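Local coordinates for DNA polymerase III, beta subunit (Thermotoga maritima, PDB 1VPK), which probably tethers DNA polymerase and other proteins to DNA for processive replication, as a ring-shaped head-to-tail homodimer closed around the duplex, at residues Trp171-Lys175 and Asn176-Leu180; Leu101-Gly105 and Asp106-Ile110; Lys340-Thr344 and Glu345-Met349. All coordinates share one frame; numbering follows the deposited sequence.

Interaction 1 (Trp171-Lys175 and Asn176-Leu180); sequences WELHK and NLLRL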
ATOM      1  N   TRP A 171      28.244 -13.182  -7.534  1.00 50.05           N
ATOM      2  CA  TRP A 171      29.104 -13.261  -6.370  1.00 50.09           C
ATOM      3  C   TRP A 171      30.534 -13.450  -6.834  1.00 50.44           C
ATOM      4  O   TRP A 171      30.796 -14.363  -7.602  1.00 49.69           O
ATOM      5  CB  TRP A 171      28.723 -14.457  -5.492  1.00 49.71           C
ATOM      6  CG  TRP A 171      27.349 -14.442  -4.910  1.00 49.83           C
ATOM      7  CD1 TRP A 171      26.176 -14.262  -5.574  1.00 49.63           C
ATOM      8  CD2 TRP A 171      27.002 -14.711  -3.542  1.00 49.44           C
ATOM      9  NE1 TRP A 171      25.108 -14.339  -4.685  1.00 50.59           N
ATOM     10  CE2 TRP A 171      25.599 -14.612  -3.433  1.00 50.75           C
ATOM     11  CE3 TRP A 171      27.746 -15.011  -2.394  1.00 49.61           C
ATOM     12  CZ2 TRP A 171      24.925 -14.825  -2.220  1.00 50.14           C
ATOM     13  CZ3 TRP A 171      27.086 -15.161  -1.189  1.00 49.91           C
ATOM     14  CH2 TRP A 171      25.683 -15.092  -1.117  1.00 50.54           C
ATOM     15  N   GLU A 172      31.460 -12.619  -6.323  1.00 50.95           N
ATOM     16  CA  GLU A 172      32.885 -12.790  -6.541  1.00 51.34           C
ATOM     17  C   GLU A 172      33.620 -12.895  -5.231  1.00 50.75           C
ATOM     18  O   GLU A 172      33.595 -11.958  -4.398  1.00 49.11           O
ATOM     19  CB  GLU A 172      33.475 -11.606  -7.287  1.00 52.71           C
ATOM     20  CG  GLU A 172      33.013 -11.489  -8.709  1.00 56.67           C
ATOM     21  CD  GLU A 172      33.583 -10.230  -9.347  1.00 59.91           C
ATOM     22  OE1 GLU A 172      34.783  -9.979  -9.216  1.00 63.59           O
ATOM     23  OE2 GLU A 172      32.813  -9.471  -9.939  1.00 64.88           O
ATOM     24  N   LEU A 173      34.267 -14.033  -5.036  1.00 50.51           N
ATOM     25  CA  LEU A 173      35.118 -14.243  -3.866  1.00 51.16           C
ATOM     26  C   LEU A 173      36.609 -14.163  -4.209  1.00 50.20           C
ATOM     27  O   LEU A 173      37.097 -14.768  -5.178  1.00 48.87           O
ATOM     28  CB  LEU A 173      34.876 -15.615  -3.181  1.00 50.82           C
ATOM     29  CG  LEU A 173      33.655 -15.904  -2.333  1.00 53.02           C
ATOM     30  CD1 LEU A 173      33.619 -14.971  -1.121  1.00 54.05           C
ATOM     31  CD2 LEU A 173      32.377 -15.787  -3.155  1.00 55.75           C
ATOM     32  N   HIS A 174      37.322 -13.426  -3.362  1.00 50.65           N
ATOM     33  CA  HIS A 174      38.764 -13.474  -3.294  1.00 50.69           C
ATOM     34  C   HIS A 174      39.180 -13.720  -1.850  1.00 50.80           C
ATOM     35  O   HIS A 174      38.324 -13.801  -0.941  1.00 50.05           O
ATOM     36  CB  HIS A 174      39.350 -12.169  -3.801  1.00 51.28           C
ATOM     37  CG  HIS A 174      39.058 -11.917  -5.241  1.00 51.85           C
ATOM     38  ND1 HIS A 174      37.903 -11.303  -5.665  1.00 52.07           N
ATOM     39  CD2 HIS A 174      39.756 -12.224  -6.358  1.00 52.30           C
ATOM     40  CE1 HIS A 174      37.912 -11.218  -6.984  1.00 51.48           C
ATOM     41  NE2 HIS A 174      39.017 -11.783  -7.427  1.00 51.07           N
ATOM     42  N   LYS A 175      40.481 -13.869  -1.650  1.00 49.87           N
ATOM     43  CA  LYS A 175      41.073 -13.962  -0.323  1.00 50.05           C
ATOM     44  C   LYS A 175      40.448 -12.871   0.544  1.00 49.39           C
ATOM     45  O   LYS A 175      40.471 -11.692   0.187  1.00 49.40           O
ATOM     46  CB  LYS A 175      42.609 -13.776  -0.411  1.00 50.19           C
ATOM     47  CG  LYS A 175      43.411 -14.003   0.883  1.00 51.83           C
ATOM     48  CD  LYS A 175      43.056 -15.324   1.550  1.00 54.31           C
ATOM     49  CE  LYS A 175      44.251 -16.029   2.229  1.00 56.40           C
ATOM     50  NZ  LYS A 175      43.918 -17.490   2.500  1.00 57.37           N
ATOM     51  N   ASN A 176      39.855 -13.292   1.662  1.00 48.69           N
ATOM     52  CA  ASN A 176      39.261 -12.383   2.621  1.00 48.70           C
ATOM     53  C   ASN A 176      38.437 -11.230   1.993  1.00 49.10           C
ATOM     54  O   ASN A 176      38.554 -10.063   2.476  1.00 46.93           O
ATOM     55  CB  ASN A 176      40.324 -11.848   3.578  1.00 48.87           C
ATOM     56  CG  ASN A 176      40.932 -12.935   4.465  1.00 48.92           C
ATOM     57  OD1 ASN A 176      40.288 -13.914   4.805  1.00 54.03           O
ATOM     58  ND2 ASN A 176      42.161 -12.751   4.841  1.00 50.73           N
ATOM     59  N   LEU A 177      37.563 -11.580   0.983  1.00 48.77           N
ATOM     60  CA  LEU A 177      36.822 -10.529   0.251  1.00 48.95           C
ATOM     61  C   LEU A 177      35.644 -11.113  -0.520  1.00 49.16           C
ATOM     62  O   LEU A 177      35.796 -12.115  -1.219  1.00 48.92           O
ATOM     63  CB  LEU A 177      37.738  -9.789  -0.734  1.00 49.18           C
ATOM     64  CG  LEU A 177      37.306  -8.487  -1.425  1.00 49.78           C
ATOM     65  CD1 LEU A 177      37.095  -7.396  -0.392  1.00 53.51           C
ATOM     66  CD2 LEU A 177      38.394  -8.003  -2.418  1.00 49.62           C
ATOM     67  N   LEU A 178      34.487 -10.462  -0.388  1.00 48.70           N
ATOM     68  CA  LEU A 178      33.290 -10.797  -1.137  1.00 49.08           C
ATOM     69  C   LEU A 178      32.744  -9.544  -1.760  1.00 48.79           C
ATOM     70  O   LEU A 178      32.634  -8.506  -1.105  1.00 47.71           O
ATOM     71  CB  LEU A 178      32.204 -11.365  -0.212  1.00 49.73           C
ATOM     72  CG  LEU A 178      30.813 -11.623  -0.789  1.00 49.32           C
ATOM     73  CD1 LEU A 178      30.873 -12.769  -1.755  1.00 49.85           C
ATOM     74  CD2 LEU A 178      29.814 -11.952   0.317  1.00 51.07           C
ATOM     75  N   ARG A 179      32.389  -9.673  -3.029  1.00 48.84           N
ATOM     76  CA  ARG A 179      31.732  -8.633  -3.784  1.00 48.80           C
ATOM     77  C   ARG A 179      30.492  -9.221  -4.393  1.00 48.91           C
ATOM     78  O   ARG A 179      30.520 -10.310  -4.933  1.00 47.79           O
ATOM     79  CB  ARG A 179      32.644  -8.130  -4.902  1.00 49.41           C
ATOM     80  CG  ARG A 179      32.023  -7.104  -5.848  1.00 49.91           C
ATOM     81  CD  ARG A 179      32.982  -6.701  -7.004  1.00 47.69           C
ATOM     82  NE  ARG A 179      34.157  -5.953  -6.578  1.00 50.39           N
ATOM     83  CZ  ARG A 179      35.010  -5.363  -7.436  1.00 48.55           C
ATOM     84  NH1 ARG A 179      34.798  -5.414  -8.740  1.00 48.27           N
ATOM     85  NH2 ARG A 179      36.038  -4.702  -6.993  1.00 45.49           N
ATOM     86  N   LEU A 180      29.414  -8.451  -4.315  1.00 48.62           N
ATOM     87  CA  LEU A 180      28.188  -8.740  -4.962  1.00 48.31           C
ATOM     88  C   LEU A 180      27.891  -7.682  -5.998  1.00 47.33           C
ATOM     89  O   LEU A 180      28.110  -6.503  -5.747  1.00 45.79           O
ATOM     90  CB  LEU A 180      27.061  -8.730  -3.936  1.00 48.98           C
ATOM     91  CG  LEU A 180      27.095  -9.746  -2.806  1.00 50.84           C
ATOM     92  CD1 LEU A 180      25.778  -9.617  -1.985  1.00 50.69           C
ATOM     93  CD2 LEU A 180      27.283 -11.169  -3.367  1.00 49.16           C
TER
HETATM   94  O   HOH W   1      35.850 -10.440  -4.071  1.00 50.14           O
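Leu180 lays its CD2 methyl over one face of the Trp171 indole, a CH-pi contact 3.6 Å from the centroid of the five-membered ring and only 14° off its normal. Farther along the same face of the hairpin, Leu178 reaches across with CD1, which sits 3.6 Å from Leu173 CD1 and also touches the indole at CE3. Leu178 turns CG away from its own backbone N (chi1 173°), and this brings CD1 up against the Leu173 methyls.

Glu172 and Arg179 run side by side on the other face, yet Glu172 OE1 is 4.6 Å from Arg179 NH1, with that oxygen well out of the guanidinium plane, where no N-H points at it, so their charges attract without a salt bridge. Each is held by others: Tyr255 OH bonds both, and Glu192 forms a salt bridge with Arg179. Glu172 N gives a nearly straight bond to Arg179 O at 2.9 Å, and a water joins Glu172 O to His174 ND1 at the ring edge. Phe203 stacks on Trp171, while Met149 of helix 143-153 packs on Leu178 and Leu180. Strands 168-174 and 177-183 thus make a tight antiparallel beta hairpin of the clamp's central domain, with one apolar face against a helix.

Interaction 2 (Leu101-Gly105 and Asp106-Ile110); sequences LSLEG and DALVI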
ATOM      1  N   LEU A 101      -0.169 -30.531  15.581  1.00 49.63           N
ATOM      2  CA  LEU A 101      -0.416 -31.040  14.239  1.00 49.89           C
ATOM      3  C   LEU A 101      -0.711 -32.532  14.295  1.00 51.02           C
ATOM      4  O   LEU A 101      -0.096 -33.291  15.055  1.00 49.91           O
ATOM      5  CB  LEU A 101       0.789 -30.897  13.336  1.00 50.78           C
ATOM      6  CG  LEU A 101       1.524 -29.589  13.217  1.00 50.26           C
ATOM      7  CD1 LEU A 101       2.718 -29.876  12.317  1.00 53.60           C
ATOM      8  CD2 LEU A 101       0.594 -28.560  12.619  1.00 51.82           C
ATOM      9  N   SER A 102      -1.674 -32.956  13.490  1.00 50.56           N
ATOM     10  CA  SER A 102      -1.993 -34.371  13.430  1.00 50.79           C
ATOM     11  C   SER A 102      -2.698 -34.614  12.123  1.00 51.03           C
ATOM     12  O   SER A 102      -2.956 -33.679  11.384  1.00 49.53           O
ATOM     13  CB  SER A 102      -2.854 -34.814  14.625  1.00 50.48           C
ATOM     14  OG  SER A 102      -4.077 -34.093  14.721  1.00 51.00           O
ATOM     15  N   LEU A 103      -2.998 -35.870  11.857  1.00 53.20           N
ATOM     16  CA  LEU A 103      -3.758 -36.274  10.682  1.00 55.00           C
ATOM     17  C   LEU A 103      -5.126 -36.857  11.095  1.00 56.18           C
ATOM     18  O   LEU A 103      -5.245 -37.550  12.112  1.00 57.61           O
ATOM     19  CB  LEU A 103      -2.955 -37.262   9.828  1.00 54.58           C
ATOM     20  CG  LEU A 103      -1.637 -36.678   9.299  1.00 56.04           C
ATOM     21  CD1 LEU A 103      -0.712 -37.780   8.857  1.00 58.23           C
ATOM     22  CD2 LEU A 103      -1.799 -35.711   8.131  1.00 57.95           C
ATOM     23  N   GLU A 104      -6.161 -36.503  10.346  1.00 56.85           N
ATOM     24  CA  GLU A 104      -7.501 -37.083  10.524  1.00 57.23           C
ATOM     25  C   GLU A 104      -7.947 -37.273   9.098  1.00 56.84           C
ATOM     26  O   GLU A 104      -7.982 -36.319   8.342  1.00 56.54           O
ATOM     27  CB  GLU A 104      -8.438 -36.140  11.316  1.00 57.06           C
ATOM     28  CG  GLU A 104      -9.968 -36.508  11.308  1.00 58.59           C
ATOM     29  CD  GLU A 104     -10.810 -35.654  12.309  1.00 59.76           C
ATOM     30  OE1 GLU A 104     -10.211 -35.032  13.241  1.00 64.30           O
ATOM     31  OE2 GLU A 104     -12.062 -35.622  12.162  1.00 65.85           O
ATOM     32  N   GLY A 105      -8.211 -38.511   8.703  1.00 57.34           N
ATOM     33  CA  GLY A 105      -8.500 -38.810   7.297  1.00 57.30           C
ATOM     34  C   GLY A 105      -7.300 -38.397   6.449  1.00 56.65           C
ATOM     35  O   GLY A 105      -6.169 -38.674   6.824  1.00 56.67           O
ATOM     36  N   ASP A 106      -7.565 -37.709   5.335  1.00 56.75           N
ATOM     37  CA  ASP A 106      -6.540 -37.191   4.387  1.00 56.10           C
ATOM     38  C   ASP A 106      -6.214 -35.714   4.653  1.00 55.29           C
ATOM     39  O   ASP A 106      -5.720 -35.008   3.784  1.00 54.17           O
ATOM     40  CB  ASP A 106      -7.065 -37.302   2.943  1.00 57.80           C
ATOM     41  CG  ASP A 106      -7.519 -38.741   2.560  1.00 60.23           C
ATOM     42  OD1 ASP A 106      -6.893 -39.721   3.049  1.00 64.35           O
ATOM     43  OD2 ASP A 106      -8.492 -38.893   1.761  1.00 65.75           O
ATOM     44  N   ALA A 107      -6.544 -35.246   5.852  1.00 53.58           N
ATOM     45  CA  ALA A 107      -6.381 -33.846   6.224  1.00 52.09           C
ATOM     46  C   ALA A 107      -5.270 -33.701   7.252  1.00 50.15           C
ATOM     47  O   ALA A 107      -5.126 -34.569   8.127  1.00 49.93           O
ATOM     48  CB  ALA A 107      -7.701 -33.350   6.827  1.00 52.21           C
ATOM     49  N   LEU A 108      -4.499 -32.614   7.151  1.00 48.12           N
ATOM     50  CA  LEU A 108      -3.676 -32.131   8.236  1.00 47.46           C
ATOM     51  C   LEU A 108      -4.559 -31.309   9.173  1.00 47.19           C
ATOM     52  O   LEU A 108      -5.237 -30.372   8.729  1.00 48.08           O
ATOM     53  CB  LEU A 108      -2.534 -31.234   7.707  1.00 46.28           C
ATOM     54  CG  LEU A 108      -1.607 -30.573   8.747  1.00 48.36           C
ATOM     55  CD1 LEU A 108      -0.718 -31.612   9.468  1.00 48.23           C
ATOM     56  CD2 LEU A 108      -0.680 -29.485   8.078  1.00 48.36           C
ATOM     57  N   VAL A 109      -4.546 -31.656  10.453  1.00 47.15           N
ATOM     58  CA  VAL A 109      -5.302 -30.948  11.456  1.00 47.13           C
ATOM     59  C   VAL A 109      -4.306 -30.109  12.249  1.00 47.54           C
ATOM     60  O   VAL A 109      -3.314 -30.619  12.767  1.00 48.19           O
ATOM     61  CB  VAL A 109      -6.078 -31.869  12.401  1.00 47.30           C
ATOM     62  CG1 VAL A 109      -6.837 -31.022  13.423  1.00 48.68           C
ATOM     63  CG2 VAL A 109      -6.984 -32.801  11.646  1.00 46.39           C
ATOM     64  N   ILE A 110      -4.558 -28.803  12.298  1.00 47.56           N
ATOM     65  CA  ILE A 110      -3.636 -27.830  12.947  1.00 48.36           C
ATOM     66  C   ILE A 110      -4.469 -27.137  14.024  1.00 48.15           C
ATOM     67  O   ILE A 110      -5.408 -26.393  13.698  1.00 46.76           O
ATOM     68  CB  ILE A 110      -3.119 -26.756  11.968  1.00 48.36           C
ATOM     69  CG1 ILE A 110      -2.468 -27.367  10.705  1.00 50.18           C
ATOM     70  CG2 ILE A 110      -2.101 -25.861  12.634  1.00 49.40           C
ATOM     71  CD1 ILE A 110      -3.319 -27.308   9.493  1.00 52.43           C
TER
HETATM   72  O   HOH W   2      -3.923 -31.377  15.858  1.00 48.20           O
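Ser102 and Val109 exchange two backbone hydrogen bonds: Val109 N reaches Ser102 O at 2.7 Å in a nearly straight bond (173° at the hydrogen), and Ser102 N returns one of 2.9 Å to Val109 O. That second carbonyl is gripped again, by a water at 3.2 Å from Val109 O that also bonds Ser102 OG. The hydroxyl sits between the backbone N and the carbonyl carbon (chi1 58°), over the Val109 side, where it can share this water with the neighbouring strand.

Nearer the end, a second pair of bonds follows, Glu104 N to Ala107 O and Ala107 N to Glu104 O, both 3.1 Å. Glu104 N approaches Ala107 O with a modest tilt, whereas Ala107 N comes from above the carbonyl plane of Glu104, away from its lone pairs. This last bond closes a type II' turn, whose first corner, Gly105, has a positive phi (60°) that favours glycine. Asp106 O accepts a hydrogen bond from Thr121 OG1.

Among the apolar groups, Leu101 CD2 lies 3.8 Å from both CG1 and CG2 of Ile110, and Val109 CG2 rests on Glu104 CB. Within its antiparallel sheet, the hairpin is flanked by strand 13-18 beside 98-104 and strand 115-120 beside 107-112, while Phe80, from strand 78-83 of another sheet, packs on Leu103 and Leu108.

Interaction 3 (Lys340-Thr344 and Glu345-Met349); sequences KHIET and EEIEM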
ATOM      1  N   LYS A 340      17.739   5.877  -2.250  1.00 52.98           N
ATOM      2  CA  LYS A 340      17.062   5.042  -1.275  1.00 53.52           C
ATOM      3  C   LYS A 340      17.997   4.077  -0.574  1.00 52.65           C
ATOM      4  O   LYS A 340      17.754   3.725   0.579  1.00 52.72           O
ATOM      5  CB  LYS A 340      15.965   4.189  -1.948  1.00 54.43           C
ATOM      6  CG  LYS A 340      14.837   4.974  -2.617  1.00 57.38           C
ATOM      7  CD  LYS A 340      13.856   4.052  -3.374  1.00 57.43           C
ATOM      8  CE  LYS A 340      12.778   4.869  -4.192  1.00 60.70           C
ATOM      9  NZ  LYS A 340      12.574   4.291  -5.589  1.00 62.58           N
ATOM     10  N   HIS A 341      19.019   3.581  -1.277  1.00 50.90           N
ATOM     11  CA  HIS A 341      19.880   2.566  -0.706  1.00 50.59           C
ATOM     12  C   HIS A 341      21.181   3.056  -0.115  1.00 51.45           C
ATOM     13  O   HIS A 341      21.960   2.263   0.398  1.00 51.01           O
ATOM     14  CB  HIS A 341      20.170   1.528  -1.783  1.00 50.61           C
ATOM     15  CG  HIS A 341      18.964   0.749  -2.158  1.00 48.78           C
ATOM     16  ND1 HIS A 341      18.102   1.154  -3.146  1.00 47.48           N
ATOM     17  CD2 HIS A 341      18.407  -0.337  -1.589  1.00 49.57           C
ATOM     18  CE1 HIS A 341      17.088   0.313  -3.213  1.00 48.95           C
ATOM     19  NE2 HIS A 341      17.262  -0.614  -2.292  1.00 48.72           N
ATOM     20  N   ILE A 342      21.436   4.353  -0.228  1.00 52.15           N
ATOM     21  CA  ILE A 342      22.596   4.966   0.404  1.00 52.14           C
ATOM     22  C   ILE A 342      22.185   5.521   1.744  1.00 53.78           C
ATOM     23  O   ILE A 342      21.111   6.114   1.896  1.00 53.61           O
ATOM     24  CB  ILE A 342      23.182   6.051  -0.497  1.00 52.61           C
ATOM     25  CG1 ILE A 342      23.811   5.391  -1.737  1.00 49.61           C
ATOM     26  CG2 ILE A 342      24.207   6.919   0.252  1.00 52.47           C
ATOM     27  CD1 ILE A 342      24.338   6.336  -2.758  1.00 49.43           C
ATOM     28  N   GLU A 343      23.060   5.353   2.723  1.00 55.16           N
ATOM     29  CA  GLU A 343      22.744   5.740   4.103  1.00 56.96           C
ATOM     30  C   GLU A 343      23.420   7.023   4.552  1.00 55.50           C
ATOM     31  O   GLU A 343      22.945   7.653   5.490  1.00 56.95           O
ATOM     32  CB  GLU A 343      23.076   4.574   5.032  1.00 57.52           C
ATOM     33  CG  GLU A 343      22.572   3.253   4.409  1.00 59.77           C
ATOM     34  CD  GLU A 343      22.454   2.083   5.382  1.00 61.39           C
ATOM     35  OE1 GLU A 343      22.318   2.290   6.633  1.00 67.22           O
ATOM     36  OE2 GLU A 343      22.466   0.938   4.856  1.00 68.89           O
ATOM     37  N   THR A 344      24.466   7.458   3.866  1.00 53.95           N
ATOM     38  CA  THR A 344      25.101   8.729   4.205  1.00 53.76           C
ATOM     39  C   THR A 344      24.250   9.939   3.826  1.00 52.00           C
ATOM     40  O   THR A 344      23.438   9.860   2.918  1.00 51.98           O
ATOM     41  CB  THR A 344      26.502   8.884   3.544  1.00 54.33           C
ATOM     42  OG1 THR A 344      26.403   8.745   2.115  1.00 56.63           O
ATOM     43  CG2 THR A 344      27.421   7.837   4.061  1.00 56.33           C
ATOM     44  N   GLU A 345      24.471  11.060   4.510  1.00 49.44           N
ATOM     45  CA  GLU A 345      23.720  12.283   4.277  1.00 48.99           C
ATOM     46  C   GLU A 345      24.114  12.968   3.000  1.00 47.81           C
ATOM     47  O   GLU A 345      23.301  13.697   2.436  1.00 46.78           O
ATOM     48  CB  GLU A 345      23.893  13.273   5.408  1.00 48.74           C
ATOM     49  CG  GLU A 345      23.366  12.783   6.697  1.00 50.79           C
ATOM     50  CD  GLU A 345      23.625  13.734   7.846  1.00 55.52           C
ATOM     51  OE1 GLU A 345      23.798  14.938   7.623  1.00 57.76           O
ATOM     52  OE2 GLU A 345      23.668  13.254   8.999  1.00 60.09           O
ATOM     53  N   GLU A 346      25.367  12.733   2.576  1.00 47.64           N
ATOM     54  CA  GLU A 346      25.932  13.269   1.356  1.00 46.50           C
ATOM     55  C   GLU A 346      26.347  12.151   0.423  1.00 46.29           C
ATOM     56  O   GLU A 346      26.801  11.097   0.849  1.00 46.81           O
ATOM     57  CB  GLU A 346      27.167  14.134   1.662  1.00 46.34           C
ATOM     58  CG  GLU A 346      26.870  15.393   2.464  1.00 46.80           C
ATOM     59  CD  GLU A 346      26.202  16.475   1.670  1.00 48.34           C
ATOM     60  OE1 GLU A 346      26.550  16.654   0.493  1.00 50.18           O
ATOM     61  OE2 GLU A 346      25.343  17.187   2.221  1.00 47.29           O
ATOM     62  N   ILE A 347      26.213  12.414  -0.860  1.00 46.10           N
ATOM     63  CA  ILE A 347      26.618  11.482  -1.902  1.00 47.84           C
ATOM     64  C   ILE A 347      27.491  12.224  -2.930  1.00 48.49           C
ATOM     65  O   ILE A 347      27.469  13.478  -3.004  1.00 47.23           O
ATOM     66  CB  ILE A 347      25.389  10.818  -2.608  1.00 48.40           C
ATOM     67  CG1 ILE A 347      24.543  11.834  -3.382  1.00 50.51           C
ATOM     68  CG2 ILE A 347      24.491  10.126  -1.588  1.00 48.98           C
ATOM     69  CD1 ILE A 347      24.603  11.679  -4.850  1.00 54.33           C
ATOM     70  N   GLU A 348      28.254  11.450  -3.700  1.00 48.06           N
ATOM     71  CA  GLU A 348      28.921  11.981  -4.871  1.00 49.79           C
ATOM     72  C   GLU A 348      28.360  11.422  -6.147  1.00 49.49           C
ATOM     73  O   GLU A 348      27.978  10.253  -6.222  1.00 49.45           O
ATOM     74  CB  GLU A 348      30.410  11.636  -4.934  1.00 50.19           C
ATOM     75  CG  GLU A 348      31.178  11.783  -3.742  1.00 53.01           C
ATOM     76  CD  GLU A 348      32.654  11.746  -4.082  1.00 56.02           C
ATOM     77  OE1 GLU A 348      33.073  11.040  -5.050  1.00 57.29           O
ATOM     78  OE2 GLU A 348      33.380  12.461  -3.400  1.00 55.11           O
ATOM     79  N   MET A 349      28.298  12.288  -7.140  1.00 49.29           N
ATOM     80  CA  MET A 349      27.978  11.932  -8.504  1.00 48.35           C
ATOM     81  C   MET A 349      29.179  12.279  -9.364  1.00 47.51           C
ATOM     82  O   MET A 349      29.604  13.418  -9.357  1.00 44.61           O
ATOM     83  CB  MET A 349      26.811  12.726  -8.987  1.00 49.43           C
ATOM     84  CG  MET A 349      25.540  12.528  -8.181  1.00 48.82           C
ATOM     85  SD  MET A 349      24.148  13.298  -8.976  1.00 55.13           S
ATOM     86  CE  MET A 349      23.591  12.216 -10.219  1.00 57.69           C
TER
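Thr344 holds OG1 between its backbone N and carbonyl carbon (chi1 57°), the rotation that carries the hydroxyl over the bend to the carbonyl of Glu346. Ile342, with CG2 set anti to the backbone N, sets that methyl against Ile347, whose own CG2 is anti to its carbonyl carbon and comes to meet it. The hydroxyl bond is short, 2.7 Å from Thr344 OG1 to Glu346 O, and OG1 is the donor. The donor lies 29° out of the Glu346 carbonyl plane.

The two isoleucines cross at about a right angle and touch methyl to methyl, Ile342 CG2 to Ile347 CG2 at 3.7 Å. Ile342 CD1 is a little farther from Ile347 CG2, at 4.0 Å. Here the chain leaves helix 332-341 of the clamp's C-terminal domain and bends into strand 346-351, a helix-to-strand connection in which the buried isoleucines pack together where the strand sets out. An alanine at Thr344 would keep CB but is likely to leave Glu346 O without its hydroxyl donor and the bend less firmly fixed.

Outside the bend, Ile360 of strand 358-362 packs against both isoleucines, and Pro362 against Ile342 and Thr344. Arg271, at the start of helix 271-285, also touches both isoleucines, and its NE donates to Thr344 O.

The three contacts follow one another along the chain and fall in three family regions of the clamp: interaction 2 in the N-terminal, interaction 1 in the central and interaction 3 in the C-terminal. None touches another. Interactions 1 and 3 come closest, with centres about 23 Å apart and nearest atoms about 12 Å, and they share one antiparallel sheet in which strands 187-194, 368-372 and 358-362 separate strand 177-183 from 346-351. Interaction 2 belongs to a different sheet, its centre about 47 Å from that of interaction 1 and 53 Å from that of interaction 3, on the far side of the chain's centre from the latter. The second subunit touches none of them.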